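Local coordinates for protein leucine aminopeptidase 1 (Caenorhabditis elegans, PDB 2HC9) that releases N-terminal amino acids, preferably leucine, from peptides as a zinc-dependent M17 aminopeptidase, and probably serves as a digestive enzyme, at residues I100-D105 / R142-N147; L5-I10 / N108-L113; S92-L97 / A128-K133; T18-V23 / Q43-D48; F134-S139 / A181-T186. The protein carries 1 engineered substitution. All blocks are in the same frame, centred on the assembly; numbering follows the deposited sequence.

Interaction 1. Residues I100-D105 / R142-N147; sequences INYPED and RELNVN. With SO4 (sulfate ion), chain F.
A side-on salt bridge between Glu104 and Arg142 joins two loops at the rim of the N-terminal alpha/beta domain, where the chain is about to enter strands 108-114 and 145-151. Arg142 brings NE and NH2 to a single oxygen, Glu104 OE2. The bond from Arg142 NE to Glu104 OE2, 3.1 Å with an angle of 143°, uses the anti lone pair of that oxygen, whereas NH2 comes from above the carboxylate plane; the two flat groups stand 76° apart. A bend at Glu104 chi2 (-78°) brings the carboxylate round to the arginine, on which the residue's own carbonyl also converges: Arg142 NE adds a weak bond of 3.0 Å to Glu104 O. A sulfate ion, probably from the crystallisation liquor, occupies another part of the guanidinium edge, with Arg142 NH2 to sulfate O4 at 2.7 Å and Arg142 NH1 to sulfate O1 at 3.2 Å, so two anions share the exposed cation. Nearer the strands, Leu144 CD1 rests obliquely against Tyr102 CD2 at 3.8 Å. The tyrosine ring continues over the sheet, touching Ser19 and Ile21 of strand 18-25 and Val109 and Phe111 of strand 108-114, while Val146 pairs through its backbone with strand 3-8.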
# COMPACT_ATOMS: atom_id res chain seq x y z
N ILE A 100 31.80 20.96 4.87
CA ILE A 100 32.87 21.47 5.71
C ILE A 100 32.33 22.09 7.00
O ILE A 100 31.42 22.91 6.97
CB ILE A 100 33.78 22.45 4.96
CG1 ILE A 100 34.51 21.72 3.83
CG2 ILE A 100 34.79 23.12 5.94
CD1 ILE A 100 35.28 22.68 2.92
N ASN A 101 32.93 21.69 8.12
CA ASN A 101 32.71 22.35 9.40
C ASN A 101 33.94 23.10 9.87
O ASN A 101 35.07 22.68 9.60
CB ASN A 101 32.26 21.32 10.43
CG ASN A 101 30.93 20.69 10.06
OD1 ASN A 101 30.03 21.35 9.54
ND2 ASN A 101 30.82 19.39 10.30
N TYR A 102 33.73 24.22 10.56
CA TYR A 102 34.85 25.04 11.06
C TYR A 102 35.00 24.78 12.57
O TYR A 102 33.99 24.62 13.28
CB TYR A 102 34.59 26.54 10.79
CG TYR A 102 34.20 26.79 9.36
CD1 TYR A 102 35.16 26.79 8.35
CD2 TYR A 102 32.85 27.00 9.00
CE1 TYR A 102 34.81 26.98 7.03
CE2 TYR A 102 32.48 27.20 7.64
CZ TYR A 102 33.48 27.19 6.67
OH TYR A 102 33.18 27.37 5.34
N PRO A 103 36.25 24.71 13.06
CA PRO A 103 36.41 24.56 14.51
C PRO A 103 35.60 25.58 15.29
O PRO A 103 35.40 26.71 14.86
CB PRO A 103 37.92 24.75 14.73
CG PRO A 103 38.53 24.32 13.43
CD PRO A 103 37.55 24.77 12.36
N GLU A 104 35.11 25.14 16.44
CA GLU A 104 34.27 25.92 17.35
C GLU A 104 34.77 27.37 17.55
O GLU A 104 33.98 28.31 17.60
CB GLU A 104 34.23 25.12 18.67
CG GLU A 104 33.70 25.77 19.89
CD GLU A 104 34.68 26.72 20.52
OE1 GLU A 104 35.80 26.31 20.94
OE2 GLU A 104 34.31 27.90 20.58
N ASP A 105 36.07 27.55 17.66
CA ASP A 105 36.62 28.88 17.98
C ASP A 105 37.11 29.67 16.76
O ASP A 105 37.77 30.71 16.90
CB ASP A 105 37.75 28.75 19.01
CG ASP A 105 38.86 27.79 18.57
OD1 ASP A 105 38.66 27.02 17.61
OD2 ASP A 105 39.95 27.81 19.19
N ARG A 142 27.78 29.63 16.56
CA ARG A 142 28.91 30.53 16.33
C ARG A 142 28.59 31.48 15.20
O ARG A 142 28.06 31.06 14.17
CB ARG A 142 30.18 29.73 15.99
CG ARG A 142 30.63 28.78 17.10
CD ARG A 142 31.12 29.56 18.32
NE ARG A 142 31.56 28.64 19.37
CZ ARG A 142 30.79 28.22 20.37
NH1 ARG A 142 29.53 28.65 20.49
NH2 ARG A 142 31.29 27.39 21.28
N GLU A 143 28.90 32.76 15.38
CA GLU A 143 28.81 33.70 14.26
C GLU A 143 30.21 33.95 13.71
O GLU A 143 31.17 34.15 14.47
CB GLU A 143 28.15 35.02 14.67
CG GLU A 143 26.81 34.90 15.45
CD GLU A 143 25.74 34.06 14.75
OE1 GLU A 143 25.76 33.90 13.50
OE2 GLU A 143 24.86 33.54 15.47
N LEU A 144 30.31 33.96 12.38
CA LEU A 144 31.60 34.05 11.72
C LEU A 144 31.63 35.29 10.89
O LEU A 144 30.60 35.80 10.44
CB LEU A 144 31.82 32.84 10.80
CG LEU A 144 31.80 31.46 11.46
CD1 LEU A 144 31.85 30.37 10.42
CD2 LEU A 144 32.96 31.29 12.39
N ASN A 145 32.84 35.78 10.65
CA ASN A 145 33.05 36.85 9.71
C ASN A 145 33.57 36.20 8.43
O ASN A 145 34.66 35.63 8.42
CB ASN A 145 34.07 37.84 10.31
CG ASN A 145 34.68 38.77 9.28
OD1 ASN A 145 33.97 39.48 8.56
ND2 ASN A 145 36.00 38.78 9.21
N VAL A 146 32.76 36.25 7.37
CA VAL A 146 33.14 35.62 6.09
C VAL A 146 33.53 36.69 5.08
O VAL A 146 32.80 37.65 4.85
CB VAL A 146 32.01 34.73 5.52
CG1 VAL A 146 32.41 34.11 4.18
CG2 VAL A 146 31.61 33.65 6.56
N ASN A 147 34.72 36.53 4.49
CA ASN A 147 35.13 37.35 3.35
C ASN A 147 35.34 36.44 2.14
O ASN A 147 36.18 35.54 2.17
CB ASN A 147 36.44 38.08 3.65
CG ASN A 147 36.23 39.25 4.60
OD1 ASN A 147 35.71 40.31 4.23
ND2 ASN A 147 36.62 39.05 5.85
S SO4 F . 28.65 26.81 23.81
O1 SO4 F . 28.09 28.08 23.33
O2 SO4 F . 29.62 27.06 24.87
O3 SO4 F . 27.57 25.96 24.32
O4 SO4 F . 29.31 26.12 22.70

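Interaction 2. Residues L5-I10 / N108-L113; sequences LVRNGI and NVHFVL
Arg7 and His110 face each other from strands 3-8 and 108-114, with Arg7 NH2 4.0 Å from His110 NE2. The imidazole nitrogen lies at the guanidinium edge, in its plane, and the two flat groups are turned 78° against each other; the approach is contact without a direct hydrogen bond. Farther along, the Ile10 branch touches valine: its CD1 is 3.9 Å from Val112 CG1. The next shell explains the polar pair. Strand 145-151 runs between the two strands, and its Asp149 bridges them, forming a salt bridge with Arg7 NE through OD1 and a hydrogen bond with His110 NE2 through OD2. Arg7 bends at chi3 (-62°), which turns the guanidinium back over the sheet, where NH1 also reaches Ala12 O. His110 extends with CG anti to the backbone N (chi1 -166°) and packs on Val41 of helix 36-42, the helix that also covers Ile10. With one carboxylate held by both groups, NE2 probably carries a hydrogen, and the aspartate is likely to offset whatever positive charge the arginine and histidine bring together.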
# COMPACT_ATOMS: atom_id res chain seq x y z
N LEU A 5 30.80 39.12 3.30
CA LEU A 5 31.17 40.27 2.47
C LEU A 5 31.93 39.72 1.28
O LEU A 5 32.80 38.86 1.44
CB LEU A 5 32.12 41.22 3.25
CG LEU A 5 32.61 42.43 2.43
CD1 LEU A 5 31.44 43.38 2.13
CD2 LEU A 5 33.71 43.18 3.22
N VAL A 6 31.60 40.22 0.10
CA VAL A 6 32.31 39.86 -1.11
C VAL A 6 33.21 41.04 -1.47
O VAL A 6 32.74 42.19 -1.53
CB VAL A 6 31.32 39.56 -2.28
CG1 VAL A 6 32.11 39.16 -3.54
CG2 VAL A 6 30.33 38.45 -1.88
N ARG A 7 34.49 40.76 -1.70
CA ARG A 7 35.45 41.82 -2.06
C ARG A 7 36.11 41.56 -3.39
O ARG A 7 36.30 40.41 -3.82
CB ARG A 7 36.53 41.97 -0.99
CG ARG A 7 35.98 42.32 0.40
CD ARG A 7 37.06 42.56 1.46
NE ARG A 7 37.90 41.40 1.72
CZ ARG A 7 38.69 41.28 2.79
NH1 ARG A 7 38.73 42.26 3.69
NH2 ARG A 7 39.46 40.21 2.96
N ASN A 8 36.51 42.65 -4.03
CA ASN A 8 37.18 42.63 -5.31
C ASN A 8 38.68 42.56 -5.05
O ASN A 8 39.31 43.59 -4.84
CB ASN A 8 36.81 43.94 -6.01
CG ASN A 8 37.39 44.06 -7.40
OD1 ASN A 8 37.87 43.09 -8.00
ND2 ASN A 8 37.33 45.29 -7.93
N GLY A 9 39.24 41.35 -5.00
CA GLY A 9 40.68 41.15 -4.75
C GLY A 9 40.99 40.64 -3.36
O GLY A 9 40.25 40.93 -2.40
N ILE A 10 42.09 39.89 -3.25
CA ILE A 10 42.55 39.36 -1.96
C ILE A 10 42.95 40.51 -1.03
O ILE A 10 43.74 41.38 -1.40
CB ILE A 10 43.74 38.40 -2.12
CG1 ILE A 10 43.36 37.17 -2.95
CG2 ILE A 10 44.33 37.98 -0.75
CD1 ILE A 10 44.56 36.37 -3.41
N ASN A 108 36.98 33.84 11.71
CA ASN A 108 36.94 34.29 10.31
C ASN A 108 36.97 33.10 9.35
O ASN A 108 37.75 32.15 9.54
CB ASN A 108 38.16 35.17 9.99
CG ASN A 108 38.36 36.28 11.00
OD1 ASN A 108 39.43 36.41 11.61
ND2 ASN A 108 37.34 37.10 11.17
N VAL A 109 36.15 33.16 8.31
CA VAL A 109 36.36 32.29 7.14
C VAL A 109 36.75 33.12 5.93
O VAL A 109 36.04 34.03 5.52
CB VAL A 109 35.15 31.42 6.81
CG1 VAL A 109 35.54 30.37 5.73
CG2 VAL A 109 34.69 30.72 8.08
N HIS A 110 37.91 32.81 5.38
CA HIS A 110 38.43 33.55 4.26
C HIS A 110 38.38 32.67 2.99
O HIS A 110 39.07 31.63 2.94
CB HIS A 110 39.88 33.97 4.56
CG HIS A 110 40.42 35.02 3.63
ND1 HIS A 110 41.73 35.44 3.67
CD2 HIS A 110 39.82 35.73 2.64
CE1 HIS A 110 41.92 36.37 2.75
NE2 HIS A 110 40.78 36.57 2.11
N PHE A 111 37.57 33.07 2.02
CA PHE A 111 37.58 32.42 0.69
C PHE A 111 38.46 33.20 -0.26
O PHE A 111 38.30 34.42 -0.40
CB PHE A 111 36.18 32.28 0.07
CG PHE A 111 35.29 31.34 0.84
CD1 PHE A 111 35.17 30.01 0.45
CD2 PHE A 111 34.65 31.78 2.00
CE1 PHE A 111 34.39 29.12 1.21
CE2 PHE A 111 33.87 30.91 2.76
CZ PHE A 111 33.73 29.58 2.37
N VAL A 112 39.34 32.48 -0.92
CA VAL A 112 40.02 33.01 -2.10
C VAL A 112 39.44 32.31 -3.33
O VAL A 112 39.69 31.12 -3.57
CB VAL A 112 41.54 32.79 -2.05
CG1 VAL A 112 42.17 33.35 -3.34
CG2 VAL A 112 42.13 33.51 -0.81
N LEU A 113 38.66 33.07 -4.07
CA LEU A 113 37.93 32.55 -5.23
C LEU A 113 38.61 32.97 -6.53
O LEU A 113 38.50 34.13 -6.95
CB LEU A 113 36.47 33.03 -5.20
CG LEU A 113 35.58 32.66 -6.42
CD1 LEU A 113 35.45 31.13 -6.57
CD2 LEU A 113 34.20 33.28 -6.25

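Interaction 3. Residues S92-L97 / A128-K133; sequences SIYKEL and ARTFCK
The last turns of helix 90-97 run beside a type I beta turn, Ala128 to Phe131, with the CA atoms of Tyr94 and Thr130 7.0 Å apart. This is helix-to-turn packing on one face of the alpha/beta N-terminal domain, and the turn, closed by Phe131 N to Ala128 O at 3.1 Å, follows helix 120-128. Tyr94 carries one half of the contact: its CE1 lies 3.7 Å from Arg129 CB and its CD1 3.7 Å from Thr130 CG2, both met obliquely. CG anti to the backbone N (chi1 -173°) sends the ring out from the helix across the turn. Leu97 CD2 lies closest to the hydroxyl, 3.4 Å from Thr130 OG1, and the two side chains cross at about a right angle. That hydroxyl is bonded to Ile127 O, which fixes the threonine's rotation and leaves CG2 to pack on both Tyr94 and Leu97. Beyond its CB, Arg129 extends away to a salt bridge with Asp398 and a bond to Thr469 O, tying the turn to the catalytic part of the chain. A phenylalanine in place of Tyr94 would probably leave the water that joins this side chain to Arg129 O without its hydroxyl donor. That water accepts from Tyr94 OH at 2.7 Å and donates to Arg129 O at 2.8 Å.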
# COMPACT_ATOMS: atom_id res chain seq x y z
N SER A 92 29.25 22.06 -8.10
CA SER A 92 30.41 21.33 -7.58
C SER A 92 31.00 22.02 -6.35
O SER A 92 31.49 21.36 -5.44
CB SER A 92 31.51 21.19 -8.64
OG SER A 92 31.07 20.40 -9.73
N ILE A 93 30.99 23.36 -6.36
CA ILE A 93 31.45 24.11 -5.15
C ILE A 93 30.55 23.78 -3.97
O ILE A 93 31.02 23.39 -2.92
CB ILE A 93 31.44 25.63 -5.38
CG1 ILE A 93 32.46 25.99 -6.48
CG2 ILE A 93 31.75 26.38 -4.04
CD1 ILE A 93 32.36 27.44 -6.93
N TYR A 94 29.24 23.88 -4.16
CA TYR A 94 28.33 23.55 -3.08
C TYR A 94 28.53 22.13 -2.58
O TYR A 94 28.59 21.90 -1.38
CB TYR A 94 26.89 23.73 -3.53
CG TYR A 94 25.87 23.56 -2.41
CD1 TYR A 94 25.50 24.65 -1.62
CD2 TYR A 94 25.29 22.32 -2.15
CE1 TYR A 94 24.54 24.52 -0.61
CE2 TYR A 94 24.34 22.16 -1.11
CZ TYR A 94 23.96 23.26 -0.36
OH TYR A 94 23.00 23.13 0.64
N LYS A 95 28.66 21.17 -3.50
CA LYS A 95 28.85 19.77 -3.10
C LYS A 95 30.06 19.55 -2.18
O LYS A 95 30.00 18.77 -1.22
CB LYS A 95 28.99 18.89 -4.36
CG LYS A 95 29.17 17.41 -4.06
CD LYS A 95 29.31 16.57 -5.30
CE LYS A 95 30.64 16.83 -5.99
NZ LYS A 95 30.40 17.55 -7.28
N GLU A 96 31.16 20.22 -2.50
CA GLU A 96 32.41 20.04 -1.76
C GLU A 96 32.45 20.88 -0.49
O GLU A 96 33.08 20.49 0.50
CB GLU A 96 33.62 20.41 -2.65
CG GLU A 96 33.79 19.53 -3.90
CD GLU A 96 33.93 18.03 -3.63
OE1 GLU A 96 34.16 17.61 -2.48
OE2 GLU A 96 33.83 17.25 -4.60
N LEU A 97 31.79 22.03 -0.52
CA LEU A 97 31.88 22.99 0.58
C LEU A 97 30.84 22.72 1.68
O LEU A 97 31.13 22.85 2.87
CB LEU A 97 31.74 24.42 0.05
CG LEU A 97 31.76 25.59 1.06
CD1 LEU A 97 33.04 25.61 1.91
CD2 LEU A 97 31.54 26.94 0.35
N ALA A 128 27.86 31.34 -0.68
CA ALA A 128 26.89 31.97 0.21
C ALA A 128 25.86 30.98 0.74
O ALA A 128 25.51 31.03 1.92
CB ALA A 128 26.19 33.14 -0.52
N ARG A 129 25.39 30.07 -0.12
CA ARG A 129 24.31 29.11 0.26
C ARG A 129 24.74 28.21 1.43
O ARG A 129 23.88 27.64 2.11
CB ARG A 129 23.92 28.15 -0.90
CG ARG A 129 23.58 28.77 -2.26
CD ARG A 129 23.33 27.71 -3.38
NE ARG A 129 23.43 28.27 -4.75
CZ ARG A 129 22.51 29.10 -5.27
NH1 ARG A 129 22.66 29.58 -6.51
NH2 ARG A 129 21.45 29.46 -4.55
N THR A 130 26.05 28.03 1.63
CA THR A 130 26.53 27.10 2.65
C THR A 130 26.58 27.75 4.04
O THR A 130 26.90 27.08 5.01
CB THR A 130 27.94 26.54 2.34
OG1 THR A 130 28.91 27.60 2.45
CG2 THR A 130 27.97 25.85 0.93
N PHE A 131 26.32 29.06 4.11
CA PHE A 131 26.28 29.76 5.40
C PHE A 131 24.84 29.88 5.89
O PHE A 131 24.17 30.89 5.66
CB PHE A 131 27.05 31.09 5.35
CG PHE A 131 28.54 30.86 5.29
CD1 PHE A 131 29.25 30.53 6.44
CD2 PHE A 131 29.19 30.83 4.08
CE1 PHE A 131 30.61 30.24 6.39
CE2 PHE A 131 30.56 30.54 4.01
CZ PHE A 131 31.27 30.25 5.16
N CYS A 132 24.35 28.78 6.48
CA CYS A 132 22.92 28.69 6.80
C CYS A 132 22.63 29.57 8.01
O CYS A 132 23.20 29.36 9.08
CB CYS A 132 22.54 27.23 7.10
SG CYS A 132 23.02 26.10 5.78
N LYS A 133 21.76 30.55 7.84
CA LYS A 133 21.43 31.47 8.93
C LYS A 133 20.69 30.75 10.05
O LYS A 133 20.92 31.03 11.23
CB LYS A 133 20.58 32.65 8.42
CG LYS A 133 21.36 33.61 7.55
CD LYS A 133 20.56 34.89 7.31
CE LYS A 133 21.43 35.92 6.56
NZ LYS A 133 20.77 37.27 6.70
O HOH W 1 22.09 25.52 1.46

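Interaction 4. Residues T18-V23 / Q43-D48; sequences TSLIIV and QKFVTD
Thr18 OG1 is tied by a hydrogen bond to Gly16 O, while the carbonyl of the same threonine faces the edge of the Phe45 ring, with Thr18 O 4.3 Å from Phe45 CZ. The main contact is apolar and lies two residues farther along the strand. Leu20 touches the same side of the ring twice: its CB is 3.8 Å from Phe45 CE2, and its CD2 is 3.8 Å from Phe45 CD2. Leucine and ring approach obliquely. With CG beside the backbone N (chi1 -55°), the phenylalanine projects from the loop onto the strand, and Lys44 CB covers one ring face near its rim. Leu71, Ala72 and the ring of His68, whose plane is turned about 75° from that of Phe45, also pack against it. An alanine here would remove the ring and is likely to leave Leu20 CB and CD2 without their cover from the loop. After Val46, which packs on Trp52, Asp48 N-caps helix 49-58. Strand 18-25 lies between strands 108-114 and 72-77, and the helical connection that follows it folds back over the sheet, the layered packing expected of an alpha/beta domain of the MACRO clan.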
# COMPACT_ATOMS: atom_id res chain seq x y z
N THR A 18 41.40 32.01 11.82
CA THR A 18 40.88 32.10 10.45
C THR A 18 40.96 30.73 9.78
O THR A 18 42.00 30.07 9.81
CB THR A 18 41.70 33.09 9.64
OG1 THR A 18 41.59 34.36 10.25
CG2 THR A 18 41.21 33.16 8.19
N SER A 19 39.83 30.32 9.22
CA SER A 19 39.78 29.20 8.27
C SER A 19 39.95 29.72 6.85
O SER A 19 39.33 30.72 6.48
CB SER A 19 38.44 28.48 8.33
OG SER A 19 38.36 27.54 7.27
N LEU A 20 40.76 29.02 6.06
CA LEU A 20 41.00 29.45 4.70
C LEU A 20 40.47 28.42 3.72
O LEU A 20 40.81 27.23 3.79
CB LEU A 20 42.50 29.65 4.45
CG LEU A 20 42.90 29.89 2.99
CD1 LEU A 20 42.38 31.23 2.50
CD2 LEU A 20 44.44 29.80 2.79
N ILE A 21 39.66 28.86 2.77
CA ILE A 21 39.22 27.95 1.71
C ILE A 21 39.53 28.56 0.35
O ILE A 21 39.05 29.65 0.02
CB ILE A 21 37.71 27.60 1.85
CG1 ILE A 21 37.49 26.87 3.19
CG2 ILE A 21 37.24 26.73 0.65
CD1 ILE A 21 36.06 26.72 3.56
N ILE A 22 40.37 27.86 -0.42
CA ILE A 22 40.72 28.29 -1.79
C ILE A 22 39.86 27.56 -2.81
O ILE A 22 39.70 26.34 -2.74
CB ILE A 22 42.22 28.02 -2.10
CG1 ILE A 22 43.09 28.70 -1.04
CG2 ILE A 22 42.60 28.51 -3.54
CD1 ILE A 22 44.52 28.13 -0.97
N VAL A 23 39.29 28.31 -3.75
CA VAL A 23 38.36 27.73 -4.73
C VAL A 23 38.73 28.11 -6.16
O VAL A 23 38.97 29.29 -6.47
CB VAL A 23 36.90 28.17 -4.43
CG1 VAL A 23 35.90 27.43 -5.39
CG2 VAL A 23 36.56 27.92 -2.97
N GLN A 43 50.41 30.85 2.86
CA GLN A 43 51.66 30.23 3.31
C GLN A 43 51.64 29.74 4.76
O GLN A 43 52.51 28.98 5.16
CB GLN A 43 52.89 31.10 3.02
CG GLN A 43 52.97 32.38 3.83
CD GLN A 43 54.18 33.25 3.48
OE1 GLN A 43 54.27 34.40 3.90
NE2 GLN A 43 55.11 32.70 2.72
N LYS A 44 50.62 30.13 5.52
CA LYS A 44 50.28 29.42 6.77
C LYS A 44 50.10 27.91 6.52
O LYS A 44 50.48 27.08 7.34
CB LYS A 44 49.01 30.00 7.39
CG LYS A 44 48.46 31.23 6.67
CD LYS A 44 48.77 32.52 7.41
CE LYS A 44 48.24 33.72 6.65
NZ LYS A 44 47.81 34.83 7.55
N PHE A 45 49.50 27.58 5.37
CA PHE A 45 49.07 26.21 5.13
C PHE A 45 49.85 25.51 4.03
O PHE A 45 50.04 24.29 4.09
CB PHE A 45 47.57 26.19 4.83
CG PHE A 45 46.74 26.83 5.91
CD1 PHE A 45 46.62 26.22 7.16
CD2 PHE A 45 46.10 28.04 5.68
CE1 PHE A 45 45.87 26.80 8.17
CE2 PHE A 45 45.35 28.65 6.68
CZ PHE A 45 45.22 28.03 7.93
N VAL A 46 50.31 26.27 3.04
CA VAL A 46 51.08 25.71 1.93
C VAL A 46 52.54 26.22 1.99
O VAL A 46 52.78 27.43 2.07
CB VAL A 46 50.44 26.07 0.58
CG1 VAL A 46 51.25 25.52 -0.58
CG2 VAL A 46 48.98 25.54 0.53
N THR A 47 53.49 25.29 1.98
CA THR A 47 54.88 25.60 2.35
C THR A 47 55.48 26.70 1.48
O THR A 47 55.88 27.75 1.99
CB THR A 47 55.78 24.35 2.27
OG1 THR A 47 55.25 23.34 3.13
CG2 THR A 47 57.21 24.68 2.71
N ASP A 48 55.52 26.45 0.18
CA ASP A 48 56.06 27.40 -0.79
C ASP A 48 55.48 27.09 -2.16
O ASP A 48 54.65 26.20 -2.31
CB ASP A 48 57.59 27.29 -0.85
CG ASP A 48 58.08 25.85 -0.96
OD1 ASP A 48 57.50 25.04 -1.72
OD2 ASP A 48 59.08 25.53 -0.28

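Interaction 5. Residues F134-S139 / A181-T186; sequences FSMKTS and ANILTT
A small apolar contact at the surface links the loop after helix 120-128 to the catalytic part of the chain, next to an interface between subunits: Met136 meets Ile183. The two side chains reach for each other tip to tip, with Met136 CA and Ile183 CA 11.3 Å apart. Met136 SD lies 3.5 Å from Ile183 CD1, and the bend at chi3 (75°) brings Met136 CE to 3.9 Å from the same atom. Ile183 answers with its long branch, CD1 carried outward by an extended chi2 of 178°. Phe134 is a more distant third member, its CZ 4.5 Å from Ile183 CD1, which sits at the ring edge; the ring itself packs on Asp178, Thr179 and Pro180. Both loops are shaped by local turns. Ser135 OG accepts from Lys137 N at 3.1 Å in an ST turn, while Leu184 is the centre of an inverse gamma turn, followed by Thr185, the N-cap of helix 186-199. A neighbouring subunit extends the contact: Met136 also packs on Ile319 of that subunit, Asn182 ND2 bonds to its Ile319 O, and Lys137 NZ is held by its Ser416 O and Ala419 O. A loop of the N-terminal part thus meets its own catalytic part and a neighbouring copy together, an interdomain and intersubunit junction in keeping with the six-chain assembly of this M17 aminopeptidase.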
# COMPACT_ATOMS: atom_id res chain seq x y z
N PHE A 134 19.79 29.84 9.69
CA PHE A 134 18.81 29.42 10.67
C PHE A 134 19.26 28.24 11.55
O PHE A 134 19.60 27.17 11.04
CB PHE A 134 17.45 29.10 10.03
CG PHE A 134 16.37 28.89 11.07
CD1 PHE A 134 15.74 29.99 11.64
CD2 PHE A 134 16.06 27.61 11.52
CE1 PHE A 134 14.77 29.81 12.64
CE2 PHE A 134 15.10 27.44 12.54
CZ PHE A 134 14.46 28.54 13.07
N SER A 135 19.24 28.43 12.87
CA SER A 135 19.43 27.29 13.79
C SER A 135 18.74 27.59 15.10
O SER A 135 18.73 28.73 15.57
CB SER A 135 20.92 27.03 14.07
OG SER A 135 21.06 25.96 15.00
N MET A 136 18.13 26.56 15.68
CA MET A 136 17.63 26.66 17.04
C MET A 136 18.35 25.74 18.00
O MET A 136 17.80 25.39 19.06
CB MET A 136 16.12 26.42 17.04
CG MET A 136 15.40 27.67 16.55
SD MET A 136 13.64 27.36 16.36
CE MET A 136 13.12 27.35 18.08
N LYS A 137 19.57 25.36 17.64
CA LYS A 137 20.40 24.64 18.59
C LYS A 137 20.68 25.52 19.83
O LYS A 137 20.82 26.75 19.71
CB LYS A 137 21.68 24.15 17.92
CG LYS A 137 21.42 22.82 17.15
CD LYS A 137 22.63 22.30 16.44
CE LYS A 137 22.25 21.07 15.61
NZ LYS A 137 21.89 19.85 16.42
N THR A 138 20.74 24.91 21.01
CA THR A 138 20.85 25.69 22.26
C THR A 138 22.27 25.71 22.80
O THR A 138 22.53 26.29 23.86
CB THR A 138 19.89 25.21 23.37
OG1 THR A 138 20.15 23.82 23.69
CG2 THR A 138 18.42 25.39 22.94
N SER A 139 23.17 25.05 22.08
CA SER A 139 24.60 25.19 22.33
C SER A 139 25.34 25.21 20.99
O SER A 139 24.79 24.81 19.97
CB SER A 139 25.10 24.04 23.19
OG SER A 139 25.05 22.83 22.48
N ALA A 181 7.31 26.31 10.42
CA ALA A 181 6.12 27.13 10.24
C ALA A 181 5.41 27.54 11.53
O ALA A 181 4.56 28.44 11.49
CB ALA A 181 5.13 26.42 9.31
N ASN A 182 5.72 26.88 12.65
CA ASN A 182 5.22 27.40 13.94
C ASN A 182 5.83 28.76 14.30
O ASN A 182 5.31 29.51 15.12
CB ASN A 182 5.34 26.39 15.09
CG ASN A 182 6.76 26.00 15.38
OD1 ASN A 182 7.58 25.88 14.46
ND2 ASN A 182 7.07 25.78 16.65
N ILE A 183 6.92 29.09 13.62
CA ILE A 183 7.53 30.40 13.77
C ILE A 183 7.23 31.28 12.55
O ILE A 183 6.72 32.40 12.68
CB ILE A 183 9.05 30.24 13.98
CG1 ILE A 183 9.30 29.44 15.27
CG2 ILE A 183 9.75 31.61 13.99
CD1 ILE A 183 10.77 29.17 15.56
N LEU A 184 7.55 30.76 11.36
CA LEU A 184 7.22 31.48 10.12
C LEU A 184 5.78 31.17 9.71
O LEU A 184 5.51 30.38 8.80
CB LEU A 184 8.23 31.24 8.99
CG LEU A 184 8.06 32.23 7.81
CD1 LEU A 184 8.69 33.64 8.11
CD2 LEU A 184 8.67 31.65 6.55
N THR A 185 4.86 31.82 10.41
CA THR A 185 3.44 31.73 10.08
C THR A 185 3.10 32.63 8.88
O THR A 185 3.95 33.38 8.42
CB THR A 185 2.61 32.23 11.29
OG1 THR A 185 3.01 33.58 11.57
CG2 THR A 185 2.88 31.34 12.55
N THR A 186 1.83 32.63 8.43
CA THR A 186 1.46 33.60 7.39
C THR A 186 1.74 35.03 7.85
O THR A 186 2.27 35.86 7.09
CB THR A 186 -0.02 33.52 6.95
OG1 THR A 186 -0.87 33.78 8.07
CG2 THR A 186 -0.35 32.12 6.36

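How the interactions relate
Interactions 1, 2 and 4 share one sheet: Asn147 O meets Phe111 N at 2.8 Å between interactions 1 and 2, and Ser19 O meets His110 N at 2.8 Å between interactions 2 and 4. Interaction 3 packs against this sheet, Phe131 CE2 reaching Phe111 CE2 at 3.6 Å and Leu97 CD1 reaching Ile21 CD1 at 3.6 Å. Tyr102 of interaction 1 touches both Phe131 and Ile21, so one apolar core serves several contacts. Interaction 5 stands apart, its centre about 35 Å from that of interaction 4, and continues the chain from interaction 3 toward the catalytic domain. All five lie away from the zinc and bicarbonate sites.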